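Local coordinates for protein C-X-C motif chemokine 13 (Homo sapiens, PDB 7JNY) that acts as a CXC chemokine that attracts B lymphocytes and binds the receptor CXCR5, at residues V20-R25 and S52-D57; R11-Q16 and R29-P34; R25-I30 and Q64-V69. All coordinates share one frame; numbering follows the deposited sequence.

Contact 1: residues V20-R25 and S52-D57; sequences VFIPRR and SIVCVD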
ATOM      1  N   VAL A  20       9.085  -8.005  -2.144  1.00 35.08           N
ATOM      2  CA  VAL A  20      10.339  -7.332  -2.433  1.00 35.96           C
ATOM      3  C   VAL A  20      10.249  -5.884  -1.964  1.00 32.66           C
ATOM      4  O   VAL A  20       9.246  -5.195  -2.202  1.00 38.72           O
ATOM      5  CB  VAL A  20      10.662  -7.404  -3.932  1.00 35.80           C
ATOM      6  CG1 VAL A  20      11.918  -6.585  -4.240  1.00 38.06           C
ATOM      7  CG2 VAL A  20      10.793  -8.859  -4.410  1.00 37.51           C
ATOM      8  N   PHE A  21      11.299  -5.427  -1.284  1.00 35.21           N
ATOM      9  CA  PHE A  21      11.375  -4.055  -0.779  1.00 36.92           C
ATOM     10  C   PHE A  21      11.257  -3.041  -1.914  1.00 30.77           C
ATOM     11  O   PHE A  21      11.886  -3.181  -2.959  1.00 31.57           O
ATOM     12  CB  PHE A  21      12.679  -3.872   0.012  1.00 30.86           C
ATOM     13  CG  PHE A  21      12.885  -2.465   0.521  1.00 32.41           C
ATOM     14  CD1 PHE A  21      12.145  -1.973   1.577  1.00 39.43           C
ATOM     15  CD2 PHE A  21      13.838  -1.645  -0.072  1.00 34.52           C
ATOM     16  CE1 PHE A  21      12.320  -0.676   2.011  1.00 37.05           C
ATOM     17  CE2 PHE A  21      14.018  -0.349   0.367  1.00 47.25           C
ATOM     18  CZ  PHE A  21      13.260   0.136   1.412  1.00 36.61           C
ATOM     19  N   ILE A  22      10.416  -2.033  -1.721  1.00 30.99           N
ATOM     20  CA  ILE A  22      10.355  -0.908  -2.647  1.00 30.43           C
ATOM     21  C   ILE A  22      10.764   0.367  -1.909  1.00 30.93           C
ATOM     22  O   ILE A  22      10.020   0.839  -1.025  1.00 29.77           O
ATOM     23  CB  ILE A  22       8.958  -0.736  -3.236  1.00 30.94           C
ATOM     24  CG1 ILE A  22       8.466  -2.022  -3.929  1.00 31.84           C
ATOM     25  CG2 ILE A  22       8.956   0.357  -4.295  1.00 33.10           C
ATOM     26  CD1 ILE A  22       7.061  -1.867  -4.487  1.00 32.72           C
ATOM     27  N   PRO A  23      11.900   0.980  -2.246  1.00 33.63           N
ATOM     28  CA  PRO A  23      12.320   2.185  -1.516  1.00 30.08           C
ATOM     29  C   PRO A  23      11.277   3.282  -1.637  1.00 30.42           C
ATOM     30  O   PRO A  23      10.715   3.508  -2.707  1.00 31.76           O
ATOM     31  CB  PRO A  23      13.629   2.585  -2.203  1.00 32.98           C
ATOM     32  CG  PRO A  23      14.118   1.366  -2.889  1.00 32.60           C
ATOM     33  CD  PRO A  23      12.935   0.484  -3.168  1.00 30.67           C
ATOM     34  N   ARG A  24      11.041   3.999  -0.534  1.00 35.25           N
ATOM     35  CA  ARG A  24       9.984   4.996  -0.536  1.00 24.79           C
ATOM     36  C   ARG A  24      10.177   6.025  -1.644  1.00 25.68           C
ATOM     37  O   ARG A  24       9.191   6.527  -2.191  1.00 32.05           O
ATOM     38  CB  ARG A  24       9.900   5.689   0.821  1.00 33.54           C
ATOM     39  CG  ARG A  24       8.547   6.328   1.046  1.00 37.00           C
ATOM     40  CD  ARG A  24       8.640   7.527   1.968  1.00 41.30           C
ATOM     41  NE  ARG A  24       9.628   8.496   1.509  1.00 43.00           N
ATOM     42  CZ  ARG A  24       9.527   9.218   0.395  1.00 57.70           C
ATOM     43  NH1 ARG A  24       8.477   9.112  -0.415  1.00 58.55           N
ATOM     44  NH2 ARG A  24      10.506  10.066   0.079  1.00 54.91           N
ATOM     45  N   ARG A  25      11.425   6.338  -1.996  1.00 35.56           N
ATOM     46  CA  ARG A  25      11.681   7.369  -2.998  1.00 34.78           C
ATOM     47  C   ARG A  25      11.144   6.986  -4.370  1.00 36.69           C
ATOM     48  O   ARG A  25      11.025   7.853  -5.236  1.00 31.29           O
ATOM     49  CB  ARG A  25      13.187   7.650  -3.107  1.00 44.15           C
ATOM     50  CG  ARG A  25      14.076   6.451  -3.449  1.00 44.80           C
ATOM     51  CD  ARG A  25      15.376   6.877  -4.161  1.00 51.99           C
ATOM     52  NE  ARG A  25      16.310   7.504  -3.232  1.00 88.96           N
ATOM     53  CZ  ARG A  25      16.476   8.819  -3.107  1.00 89.74           C
ATOM     54  NH1 ARG A  25      15.956   9.671  -3.978  1.00 74.63           N
ATOM     55  NH2 ARG A  25      17.178   9.296  -2.078  1.00 45.41           N
ATOM     56  N   SER A  52       5.736   0.999 -13.041  1.00 43.80           N
ATOM     57  CA  SER A  52       5.391  -0.333 -12.578  1.00 45.36           C
ATOM     58  C   SER A  52       4.317  -0.247 -11.483  1.00 38.25           C
ATOM     59  O   SER A  52       4.218   0.745 -10.742  1.00 35.44           O
ATOM     60  CB  SER A  52       6.692  -1.004 -12.120  1.00 50.89           C
ATOM     61  OG  SER A  52       6.502  -1.957 -11.105  1.00 74.23           O
ATOM     62  N   ILE A  53       3.439  -1.250 -11.456  1.00 41.09           N
ATOM     63  CA  ILE A  53       2.309  -1.299 -10.548  1.00 35.96           C
ATOM     64  C   ILE A  53       2.362  -2.639  -9.850  1.00 34.16           C
ATOM     65  O   ILE A  53       2.167  -3.674 -10.484  1.00 43.63           O
ATOM     66  CB  ILE A  53       0.972  -1.157 -11.268  1.00 39.20           C
ATOM     67  CG1 ILE A  53       0.825   0.184 -11.952  1.00 39.32           C
ATOM     68  CG2 ILE A  53      -0.176  -1.320 -10.241  1.00 43.31           C
ATOM     69  CD1 ILE A  53      -0.301   0.154 -12.951  1.00 45.39           C
ATOM     70  N   VAL A  54       2.560  -2.626  -8.542  1.00 32.29           N
ATOM     71  CA  VAL A  54       3.021  -3.817  -7.840  1.00 32.60           C
ATOM     72  C   VAL A  54       2.063  -4.133  -6.706  1.00 30.94           C
ATOM     73  O   VAL A  54       1.904  -3.329  -5.783  1.00 29.61           O
ATOM     74  CB  VAL A  54       4.442  -3.644  -7.282  1.00 33.36           C
ATOM     75  CG1 VAL A  54       4.890  -4.947  -6.636  1.00 44.38           C
ATOM     76  CG2 VAL A  54       5.403  -3.190  -8.374  1.00 39.48           C
ATOM     77  N   CYS A  55       1.460  -5.322  -6.741  1.00 31.20           N
ATOM     78  CA  CYS A  55       0.744  -5.774  -5.560  1.00 32.66           C
ATOM     79  C   CYS A  55       1.740  -6.271  -4.529  1.00 31.64           C
ATOM     80  O   CYS A  55       2.632  -7.056  -4.838  1.00 33.28           O
ATOM     81  CB  CYS A  55      -0.247  -6.887  -5.886  1.00 34.04           C
ATOM     82  SG  CYS A  55      -1.517  -6.458  -7.024  1.00 37.52           S
ATOM     83  N   VAL A  56       1.563  -5.853  -3.297  1.00 31.34           N
ATOM     84  CA  VAL A  56       2.537  -6.095  -2.246  1.00 29.73           C
ATOM     85  C   VAL A  56       1.893  -6.892  -1.115  1.00 29.39           C
ATOM     86  O   VAL A  56       0.730  -6.674  -0.755  1.00 33.19           O
ATOM     87  CB  VAL A  56       3.119  -4.773  -1.709  1.00 44.95           C
ATOM     88  CG1 VAL A  56       3.879  -5.037  -0.430  1.00 43.47           C
ATOM     89  CG2 VAL A  56       4.027  -4.120  -2.750  1.00 41.80           C
ATOM     90  N   ASP A  57       2.662  -7.814  -0.552  1.00 33.37           N
ATOM     91  CA  ASP A  57       2.208  -8.600   0.591  1.00 35.54           C
ATOM     92  C   ASP A  57       1.957  -7.679   1.772  1.00 32.02           C
ATOM     93  O   ASP A  57       2.908  -7.068   2.282  1.00 29.27           O
ATOM     94  CB  ASP A  57       3.249  -9.661   0.972  1.00 38.68           C
ATOM     95  CG  ASP A  57       2.772 -10.570   2.097  1.00 46.60           C
ATOM     96  OD1 ASP A  57       1.855 -10.180   2.855  1.00 44.67           O
ATOM     97  OD2 ASP A  57       3.332 -11.665   2.246  1.00 53.91           O
TER
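I22 meets V54 and V56 where the long N-loop of the chemokine fold, which runs from the CXC cysteines to a 3-10 turn that begins at R24, passes over strand 53-56 at a steep slant, touching it through I22. The contact is purely apolar and rests on one methyl. CD1 of I22 points at the strand, 4.2 Å from CB of V54 and 4.2 Å from CG2 of V56. The two valines lie two residues apart, on the same face of the strand, and both present side chains to this single methyl. At V54 the approach is nearly centred: CG1 and CG2 of V54 stand at 4.3 and 4.4 Å from I22 CD1, little farther than CB. At V56 the meeting is one-branched and oblique. With CG1 of V56 set opposite the backbone N (chi1 167°), CG2 is the branch turned to the isoleucine. I22 itself is extended beyond CG1 (chi2 179°), which carries CD1 outward from the loop backbone. W62 of helix 61-72 touches both I22 and V56, bringing the helix to the same patch, and backbone bonds from V54 and V56 to V46 and I44 tie the strand to strand 43-48. C55, between the two valines, faces the other way, where its SG is bonded to SG of C14.

Contact 2: residues R11-Q16 and R29-P34; sequences RCRCVQ and RIQILP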
ATOM      1  N   ARG A  11     -14.297  -7.123  -6.103  1.00 27.41           N
ATOM      2  CA  ARG A  11     -13.479  -8.313  -6.237  1.00 27.17           C
ATOM      3  C   ARG A  11     -11.992  -7.950  -6.152  1.00 25.14           C
ATOM      4  O   ARG A  11     -11.593  -6.798  -6.371  1.00 24.63           O
ATOM      5  CB  ARG A  11     -13.801  -8.987  -7.576  1.00 27.59           C
ATOM      6  CG  ARG A  11     -15.272  -9.472  -7.686  1.00 36.42           C
ATOM      7  CD  ARG A  11     -15.626 -10.054  -9.068  1.00 64.19           C
ATOM      8  NE  ARG A  11     -16.970 -10.635  -9.090  1.00 62.79           N
ATOM      9  CZ  ARG A  11     -17.298 -11.816  -8.584  1.00 68.10           C
ATOM     10  NH1 ARG A  11     -16.390 -12.626  -8.072  1.00 46.63           N
ATOM     11  NH2 ARG A  11     -18.573 -12.191  -8.589  1.00 84.34           N
ATOM     12  N   CYS A  12     -11.183  -8.955  -5.795  1.00 24.85           N
ATOM     13  CA  CYS A  12      -9.752  -8.765  -5.656  1.00 24.06           C
ATOM     14  C   CYS A  12      -9.143  -8.238  -6.956  1.00 24.57           C
ATOM     15  O   CYS A  12      -9.554  -8.615  -8.046  1.00 25.20           O
ATOM     16  CB  CYS A  12      -9.055 -10.070  -5.271  1.00 26.09           C
ATOM     17  SG  CYS A  12      -9.593 -10.819  -3.747  1.00 26.80           S
ATOM     18  N   ARG A  13      -8.134  -7.355  -6.831  1.00 23.66           N
ATOM     19  CA  ARG A  13      -7.425  -6.873  -8.012  1.00 27.35           C
ATOM     20  C   ARG A  13      -6.121  -7.612  -8.272  1.00 25.55           C
ATOM     21  O   ARG A  13      -5.624  -7.582  -9.402  1.00 25.66           O
ATOM     22  CB  ARG A  13      -7.091  -5.372  -7.889  1.00 29.50           C
ATOM     23  CG  ARG A  13      -8.222  -4.437  -7.524  1.00 36.75           C
ATOM     24  CD  ARG A  13      -7.747  -2.970  -7.660  1.00 45.53           C
ATOM     25  NE  ARG A  13      -8.782  -2.018  -7.266  1.00 41.72           N
ATOM     26  CZ  ARG A  13      -8.605  -0.705  -7.172  1.00 48.18           C
ATOM     27  NH1 ARG A  13      -7.446  -0.130  -7.486  1.00 40.83           N
ATOM     28  NH2 ARG A  13      -9.612   0.052  -6.746  1.00 47.44           N
ATOM     29  N   CYS A  14      -5.546  -8.241  -7.257  1.00 25.03           N
ATOM     30  CA  CYS A  14      -4.223  -8.850  -7.350  1.00 25.14           C
ATOM     31  C   CYS A  14      -4.316 -10.362  -7.471  1.00 25.82           C
ATOM     32  O   CYS A  14      -5.109 -11.002  -6.792  1.00 25.53           O
ATOM     33  CB  CYS A  14      -3.388  -8.488  -6.133  1.00 29.17           C
ATOM     34  SG  CYS A  14      -3.203  -6.720  -5.897  1.00 27.25           S
ATOM     35  N   VAL A  15      -3.475 -10.922  -8.324  1.00 27.05           N
ATOM     36  CA  VAL A  15      -3.362 -12.364  -8.496  1.00 28.38           C
ATOM     37  C   VAL A  15      -2.070 -12.903  -7.915  1.00 32.11           C
ATOM     38  O   VAL A  15      -1.848 -14.117  -7.936  1.00 42.21           O
ATOM     39  CB  VAL A  15      -3.497 -12.749  -9.980  1.00 31.96           C
ATOM     40  CG1 VAL A  15      -2.251 -12.328 -10.739  1.00 30.45           C
ATOM     41  CG2 VAL A  15      -3.744 -14.217 -10.102  1.00 34.07           C
ATOM     42  N   GLN A  16      -1.214 -12.035  -7.402  1.00 52.66           N
ATOM     43  CA  GLN A  16       0.017 -12.429  -6.760  1.00 51.00           C
ATOM     44  C   GLN A  16       0.390 -11.277  -5.848  1.00 47.58           C
ATOM     45  O   GLN A  16      -0.150 -10.177  -5.963  1.00 47.81           O
ATOM     46  CB  GLN A  16       1.107 -12.756  -7.797  1.00 63.43           C
ATOM     47  CG  GLN A  16       1.058 -11.874  -9.037  1.00 72.84           C
ATOM     48  CD  GLN A  16       2.391 -11.707  -9.780  1.00 65.85           C
ATOM     49  OE1 GLN A  16       3.463 -12.120  -9.316  1.00 55.74           O
ATOM     50  NE2 GLN A  16       2.315 -11.093 -10.951  1.00 59.23           N
ATOM     51  N   ARG A  29       2.324   6.437  -5.527  1.00 24.35           N
ATOM     52  CA  ARG A  29       1.070   6.242  -4.821  1.00 21.69           C
ATOM     53  C   ARG A  29       1.082   4.879  -4.162  1.00 29.58           C
ATOM     54  O   ARG A  29       1.638   3.920  -4.719  1.00 22.82           O
ATOM     55  CB  ARG A  29      -0.156   6.222  -5.723  1.00 32.85           C
ATOM     56  CG  ARG A  29      -0.514   7.410  -6.541  1.00 51.39           C
ATOM     57  CD  ARG A  29      -1.970   7.165  -6.958  1.00 57.77           C
ATOM     58  NE  ARG A  29      -2.034   6.578  -8.294  1.00 57.84           N
ATOM     59  CZ  ARG A  29      -3.149   6.203  -8.909  1.00 66.35           C
ATOM     60  NH1 ARG A  29      -4.333   6.305  -8.325  1.00 67.95           N
ATOM     61  NH2 ARG A  29      -3.075   5.718 -10.142  1.00 72.54           N
ATOM     62  N   ILE A  30       0.354   4.767  -3.055  1.00 23.16           N
ATOM     63  CA  ILE A  30       0.053   3.468  -2.454  1.00 19.35           C
ATOM     64  C   ILE A  30      -1.457   3.353  -2.294  1.00 25.51           C
ATOM     65  O   ILE A  30      -2.090   4.249  -1.731  1.00 19.55           O
ATOM     66  CB  ILE A  30       0.731   3.295  -1.094  1.00 23.25           C
ATOM     67  CG1 ILE A  30       2.250   3.264  -1.238  1.00 34.91           C
ATOM     68  CG2 ILE A  30       0.243   2.036  -0.422  1.00 22.04           C
ATOM     69  CD1 ILE A  30       2.943   3.685   0.033  1.00 36.66           C
ATOM     70  N   GLN A  31      -2.032   2.242  -2.749  1.00 21.32           N
ATOM     71  CA  GLN A  31      -3.472   2.042  -2.685  1.00 20.56           C
ATOM     72  C   GLN A  31      -3.745   0.889  -1.743  1.00 21.60           C
ATOM     73  O   GLN A  31      -3.209  -0.212  -1.932  1.00 21.85           O
ATOM     74  CB  GLN A  31      -4.048   1.715  -4.054  1.00 21.87           C
ATOM     75  CG  GLN A  31      -3.856   2.817  -5.065  1.00 27.80           C
ATOM     76  CD  GLN A  31      -4.437   2.439  -6.390  1.00 36.48           C
ATOM     77  OE1 GLN A  31      -4.273   1.308  -6.842  1.00 36.31           O
ATOM     78  NE2 GLN A  31      -5.090   3.385  -7.049  1.00 42.89           N
ATOM     79  N   ILE A  32      -4.560   1.128  -0.734  1.00 18.33           N
ATOM     80  CA  ILE A  32      -4.900   0.093   0.236  1.00 19.92           C
ATOM     81  C   ILE A  32      -6.362  -0.247   0.042  1.00 24.94           C
ATOM     82  O   ILE A  32      -7.225   0.646   0.080  1.00 18.78           O
ATOM     83  CB  ILE A  32      -4.628   0.544   1.671  1.00 17.55           C
ATOM     84  CG1 ILE A  32      -3.135   0.839   1.817  1.00 21.61           C
ATOM     85  CG2 ILE A  32      -4.994  -0.528   2.660  1.00 21.99           C
ATOM     86  CD1 ILE A  32      -2.765   1.161   3.198  1.00 27.64           C
ATOM     87  N   LEU A  33      -6.638  -1.537  -0.156  1.00 19.35           N
ATOM     88  CA  LEU A  33      -8.008  -2.030  -0.241  1.00 21.21           C
ATOM     89  C   LEU A  33      -8.245  -2.993   0.904  1.00 20.17           C
ATOM     90  O   LEU A  33      -7.869  -4.177   0.805  1.00 20.85           O
ATOM     91  CB  LEU A  33      -8.228  -2.700  -1.590  1.00 21.29           C
ATOM     92  CG  LEU A  33      -7.973  -1.741  -2.750  1.00 22.45           C
ATOM     93  CD1 LEU A  33      -6.650  -2.090  -3.364  1.00 30.42           C
ATOM     94  CD2 LEU A  33      -9.092  -1.825  -3.773  1.00 38.49           C
ATOM     95  N   PRO A  34      -8.819  -2.530   2.012  1.00 19.86           N
ATOM     96  CA  PRO A  34      -9.158  -3.443   3.092  1.00 20.35           C
ATOM     97  C   PRO A  34     -10.047  -4.559   2.579  1.00 27.03           C
ATOM     98  O   PRO A  34     -10.813  -4.399   1.634  1.00 22.02           O
ATOM     99  CB  PRO A  34      -9.878  -2.566   4.112  1.00 21.77           C
ATOM    100  CG  PRO A  34     -10.188  -1.308   3.430  1.00 24.36           C
ATOM    101  CD  PRO A  34      -9.306  -1.164   2.242  1.00 19.52           C
TER
HETATM  102  O   HOH W   1      -5.415  -0.722  -8.862  1.00 35.67           O
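The CXC motif that gives this chemokine class its name is C12-R13-C14, and its middle residue, R13, reaches across to L33 and Q31 of strand 27-33. R13 is stretched out from CG to NE (chi2 -171°, chi3 -178°), and its side chain crosses those of L33 and Q31 at about a right angle. One face of the guanidinium is taken by the CD2 methyl of L33, which stands 3.2 Å from the plane, displaced toward the rim. CD2 is almost equally near to three atoms, 3.5 Å from R13 NE and 3.6 Å from both R13 CZ and R13 NH2, so the methyl sits over the NE, CZ and NH2 side of the group. Y6 adds a cation-pi contact to the same arginine.

Toward Q31 the link is made by water. This water lies in the guanidinium plane at its edge and donates to Q31 OE1 at 3.1 Å. It accepts from R13 NH1 at 2.5 Å, shorter than usual, so the exact length is doubtful. The direct approach of R13 NH1 to Q31 OE1 is 3.5 Å, with the guanidinium and amide planes turned 79° apart. Neighbouring strands hold the amide too: W47 NE1 of strand 43-48 bonds OE1 and E4 OE1 of strand 2-5 takes NE2, which is consistent with OE1 being the end turned to the arginine. The E43 carboxylate accepts from the backbone N of R13 (OE1) and of C14 (OE2); the cysteines on either side of R13 form disulfides, SG of C12 to SG of C39 and SG of C14 to SG of C55.

Contact 3: residues R25-I30 and Q64-V69; sequences RFIDRI and QRMMEV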
ATOM      1  N   ARG A  25      11.425   6.338  -1.996  1.00 35.56           N
ATOM      2  CA  ARG A  25      11.681   7.369  -2.998  1.00 34.78           C
ATOM      3  C   ARG A  25      11.144   6.986  -4.370  1.00 36.69           C
ATOM      4  O   ARG A  25      11.025   7.853  -5.236  1.00 31.29           O
ATOM      5  CB  ARG A  25      13.187   7.650  -3.107  1.00 44.15           C
ATOM      6  CG  ARG A  25      14.076   6.451  -3.449  1.00 44.80           C
ATOM      7  CD  ARG A  25      15.376   6.877  -4.161  1.00 51.99           C
ATOM      8  NE  ARG A  25      16.310   7.504  -3.232  1.00 88.96           N
ATOM      9  CZ  ARG A  25      16.476   8.819  -3.107  1.00 89.74           C
ATOM     10  NH1 ARG A  25      15.956   9.671  -3.978  1.00 74.63           N
ATOM     11  NH2 ARG A  25      17.178   9.296  -2.078  1.00 45.41           N
ATOM     12  N   PHE A  26      10.832   5.707  -4.606  1.00 36.60           N
ATOM     13  CA  PHE A  26      10.342   5.273  -5.911  1.00 30.76           C
ATOM     14  C   PHE A  26       8.826   5.165  -5.961  1.00 31.60           C
ATOM     15  O   PHE A  26       8.280   4.752  -6.983  1.00 31.79           O
ATOM     16  CB  PHE A  26      10.969   3.937  -6.316  1.00 36.45           C
ATOM     17  CG  PHE A  26      12.437   4.005  -6.525  1.00 43.09           C
ATOM     18  CD1 PHE A  26      12.962   4.910  -7.432  1.00 44.65           C
ATOM     19  CD2 PHE A  26      13.305   3.181  -5.831  1.00 45.07           C
ATOM     20  CE1 PHE A  26      14.316   5.010  -7.627  1.00 55.48           C
ATOM     21  CE2 PHE A  26      14.669   3.275  -6.036  1.00 50.40           C
ATOM     22  CZ  PHE A  26      15.172   4.188  -6.934  1.00 55.55           C
ATOM     23  N   ILE A  27       8.139   5.554  -4.899  1.00 25.93           N
ATOM     24  CA  ILE A  27       6.713   5.321  -4.755  1.00 24.53           C
ATOM     25  C   ILE A  27       5.977   6.627  -5.038  1.00 30.73           C
ATOM     26  O   ILE A  27       6.220   7.652  -4.384  1.00 28.40           O
ATOM     27  CB  ILE A  27       6.394   4.758  -3.360  1.00 24.93           C
ATOM     28  CG1 ILE A  27       6.998   3.368  -3.218  1.00 27.01           C
ATOM     29  CG2 ILE A  27       4.912   4.699  -3.152  1.00 27.58           C
ATOM     30  CD1 ILE A  27       6.931   2.767  -1.827  1.00 28.67           C
ATOM     31  N   ASP A  28       5.094   6.595  -6.036  1.00 24.74           N
ATOM     32  CA  ASP A  28       4.230   7.731  -6.331  1.00 30.80           C
ATOM     33  C   ASP A  28       2.915   7.628  -5.575  1.00 32.54           C
ATOM     34  O   ASP A  28       2.398   8.625  -5.082  1.00 27.35           O
ATOM     35  CB  ASP A  28       3.888   7.806  -7.813  1.00 35.39           C
ATOM     36  CG  ASP A  28       4.967   8.475  -8.628  1.00 42.87           C
ATOM     37  OD1 ASP A  28       5.736   9.273  -8.070  1.00 39.59           O
ATOM     38  OD2 ASP A  28       5.018   8.222  -9.836  1.00 44.06           O
ATOM     39  N   ARG A  29       2.324   6.437  -5.527  1.00 24.35           N
ATOM     40  CA  ARG A  29       1.070   6.242  -4.821  1.00 21.69           C
ATOM     41  C   ARG A  29       1.082   4.879  -4.162  1.00 29.58           C
ATOM     42  O   ARG A  29       1.638   3.920  -4.719  1.00 22.82           O
ATOM     43  CB  ARG A  29      -0.156   6.222  -5.723  1.00 32.85           C
ATOM     44  CG  ARG A  29      -0.514   7.410  -6.541  1.00 51.39           C
ATOM     45  CD  ARG A  29      -1.970   7.165  -6.958  1.00 57.77           C
ATOM     46  NE  ARG A  29      -2.034   6.578  -8.294  1.00 57.84           N
ATOM     47  CZ  ARG A  29      -3.149   6.203  -8.909  1.00 66.35           C
ATOM     48  NH1 ARG A  29      -4.333   6.305  -8.325  1.00 67.95           N
ATOM     49  NH2 ARG A  29      -3.075   5.718 -10.142  1.00 72.54           N
ATOM     50  N   ILE A  30       0.354   4.767  -3.055  1.00 23.16           N
ATOM     51  CA  ILE A  30       0.053   3.468  -2.454  1.00 19.35           C
ATOM     52  C   ILE A  30      -1.457   3.353  -2.294  1.00 25.51           C
ATOM     53  O   ILE A  30      -2.090   4.249  -1.731  1.00 19.55           O
ATOM     54  CB  ILE A  30       0.731   3.295  -1.094  1.00 23.25           C
ATOM     55  CG1 ILE A  30       2.250   3.264  -1.238  1.00 34.91           C
ATOM     56  CG2 ILE A  30       0.243   2.036  -0.422  1.00 22.04           C
ATOM     57  CD1 ILE A  30       2.943   3.685   0.033  1.00 36.66           C
ATOM     58  N   GLN A  64       4.749  -2.892   6.519  1.00 26.38           N
ATOM     59  CA  GLN A  64       4.201  -2.564   7.827  1.00 26.96           C
ATOM     60  C   GLN A  64       4.945  -1.391   8.461  1.00 26.61           C
ATOM     61  O   GLN A  64       4.332  -0.467   9.002  1.00 26.15           O
ATOM     62  CB  GLN A  64       4.277  -3.791   8.720  1.00 29.02           C
ATOM     63  CG  GLN A  64       3.423  -4.926   8.180  1.00 43.95           C
ATOM     64  CD  GLN A  64       2.947  -5.853   9.260  1.00 57.94           C
ATOM     65  OE1 GLN A  64       3.590  -5.992  10.298  1.00 70.82           O
ATOM     66  NE2 GLN A  64       1.816  -6.507   9.021  1.00 66.29           N
ATOM     67  N   ARG A  65       6.271  -1.421   8.404  1.00 30.59           N
ATOM     68  CA  ARG A  65       7.060  -0.327   8.970  1.00 28.44           C
ATOM     69  C   ARG A  65       6.744   0.968   8.247  1.00 25.41           C
ATOM     70  O   ARG A  65       6.532   2.010   8.877  1.00 25.11           O
ATOM     71  CB  ARG A  65       8.525  -0.664   8.874  1.00 28.73           C
ATOM     72  CG  ARG A  65       8.849  -1.926   9.650  1.00 30.91           C
ATOM     73  CD  ARG A  65      10.320  -2.091   9.838  1.00 37.27           C
ATOM     74  NE  ARG A  65      10.713  -1.132  10.855  1.00 63.42           N
ATOM     75  CZ  ARG A  65      11.588  -1.377  11.815  1.00 72.36           C
ATOM     76  NH1 ARG A  65      12.225  -2.537  11.886  1.00 70.43           N
ATOM     77  NH2 ARG A  65      11.810  -0.445  12.738  1.00 61.37           N
ATOM     78  N   MET A  66       6.677   0.917   6.916  1.00 25.52           N
ATOM     79  CA  MET A  66       6.288   2.111   6.157  1.00 22.81           C
ATOM     80  C   MET A  66       4.941   2.640   6.578  1.00 24.02           C
ATOM     81  O   MET A  66       4.759   3.854   6.745  1.00 26.17           O
ATOM     82  CB  MET A  66       6.262   1.841   4.657  1.00 28.88           C
ATOM     83  CG  MET A  66       6.040   3.121   3.864  1.00 27.93           C
ATOM     84  SD  MET A  66       6.165   2.951   2.069  1.00 31.45           S
ATOM     85  CE  MET A  66       4.935   1.697   1.758  1.00 46.84           C
ATOM     86  N   MET A  67       3.953   1.761   6.670  1.00 22.36           N
ATOM     87  CA  MET A  67       2.633   2.225   7.046  1.00 22.08           C
ATOM     88  C   MET A  67       2.629   2.893   8.416  1.00 22.54           C
ATOM     89  O   MET A  67       1.824   3.800   8.657  1.00 22.04           O
ATOM     90  CB  MET A  67       1.639   1.059   6.992  1.00 23.13           C
ATOM     91  CG  MET A  67       1.428   0.558   5.581  1.00 29.03           C
ATOM     92  SD  MET A  67       0.808   1.897   4.523  1.00 38.43           S
ATOM     93  CE  MET A  67      -0.798   2.125   5.296  1.00 64.11           C
ATOM     94  N   GLU A  68       3.520   2.488   9.318  1.00 23.80           N
ATOM     95  CA  GLU A  68       3.578   3.172  10.604  1.00 24.80           C
ATOM     96  C   GLU A  68       4.108   4.584  10.434  1.00 23.61           C
ATOM     97  O   GLU A  68       3.618   5.521  11.075  1.00 24.50           O
ATOM     98  CB  GLU A  68       4.444   2.406  11.607  1.00 26.88           C
ATOM     99  CG  GLU A  68       3.933   1.059  12.017  1.00 47.20           C
ATOM    100  CD  GLU A  68       4.932   0.389  12.926  1.00 79.58           C
ATOM    101  OE1 GLU A  68       5.409   1.068  13.862  1.00 74.18           O
ATOM    102  OE2 GLU A  68       5.259  -0.794  12.702  1.00 84.12           O
ATOM    103  N   VAL A  69       5.081   4.770   9.550  1.00 22.98           N
ATOM    104  CA  VAL A  69       5.537   6.125   9.263  1.00 22.15           C
ATOM    105  C   VAL A  69       4.385   6.948   8.712  1.00 20.98           C
ATOM    106  O   VAL A  69       4.142   8.081   9.146  1.00 24.48           O
ATOM    107  CB  VAL A  69       6.734   6.112   8.299  1.00 22.24           C
ATOM    108  CG1 VAL A  69       7.154   7.554   7.990  1.00 32.58           C
ATOM    109  CG2 VAL A  69       7.897   5.355   8.885  1.00 26.10           C
TER
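M66 drives its side chain into the hydrophobic core between the C-terminal helix and the beta sheet of the chemokine fold, where it meets I27 and I30 of strand 27-33. CB leaves helix 61-72 on the side that faces the strand. The next step, to CG, runs opposite the backbone N (chi1 -172°), and chi2 of 174° keeps the chain straight on to the sulfur; CB and CG are the stem of the reach and make no close contact with the strand themselves. At SD the contact begins. The sulfur comes to 4.0 Å from I27 CD1 and 3.9 Å from I30 CD1, so it meets the terminal methyls of both isoleucines, which extend toward M66 tip to tip. Beyond SD the chain bends (chi3 57°), which swings CE to I30. The terminal methyl ends 3.3 Å from I30 CD1, closer than carbons normally pack; the exact separation is doubtful.

I27 and I30 are three residues apart, a spacing that would put them on different faces of a regular strand. A classic beta bulge, with D28 and R29 both opposite W47, shifts the alternation, and both isoleucines turn toward the helix. R29 lies on the other side, with a salt bridge to E4 and a cation-pi contact to W47. The core continues around the isoleucines: V46 touches I27, I44 touches I30, and M1 touches both. Backbones stay well apart and the gap is bridged chiefly by M66; the closest CA atoms, those of I30 and M67, are 9.9 Å from each other.

In the fold
All three contacts involve one sheet, with strand order 2-5, 27-33, 43-48, 53-56, and helix 61-72 packed across it. Contacts 1 and 3 are neighbours, their centres about 8 Å apart; they share R25, and the N-loop leads through the 3-10 turn into strand 27-33. The centre of contact 2 is about 12 Å from that of contact 1 and about 15 Å from that of contact 3, across the chain's centre from the latter, though both use strand 27-33. The disulfide C14-C55 joins contacts 1 and 2 covalently. Along the chain the segments run 11-16, 20-25, 25-30 with 29-34, 52-57 and 64-69, so CXC motif, N-loop, sheet and helix form one compact unit.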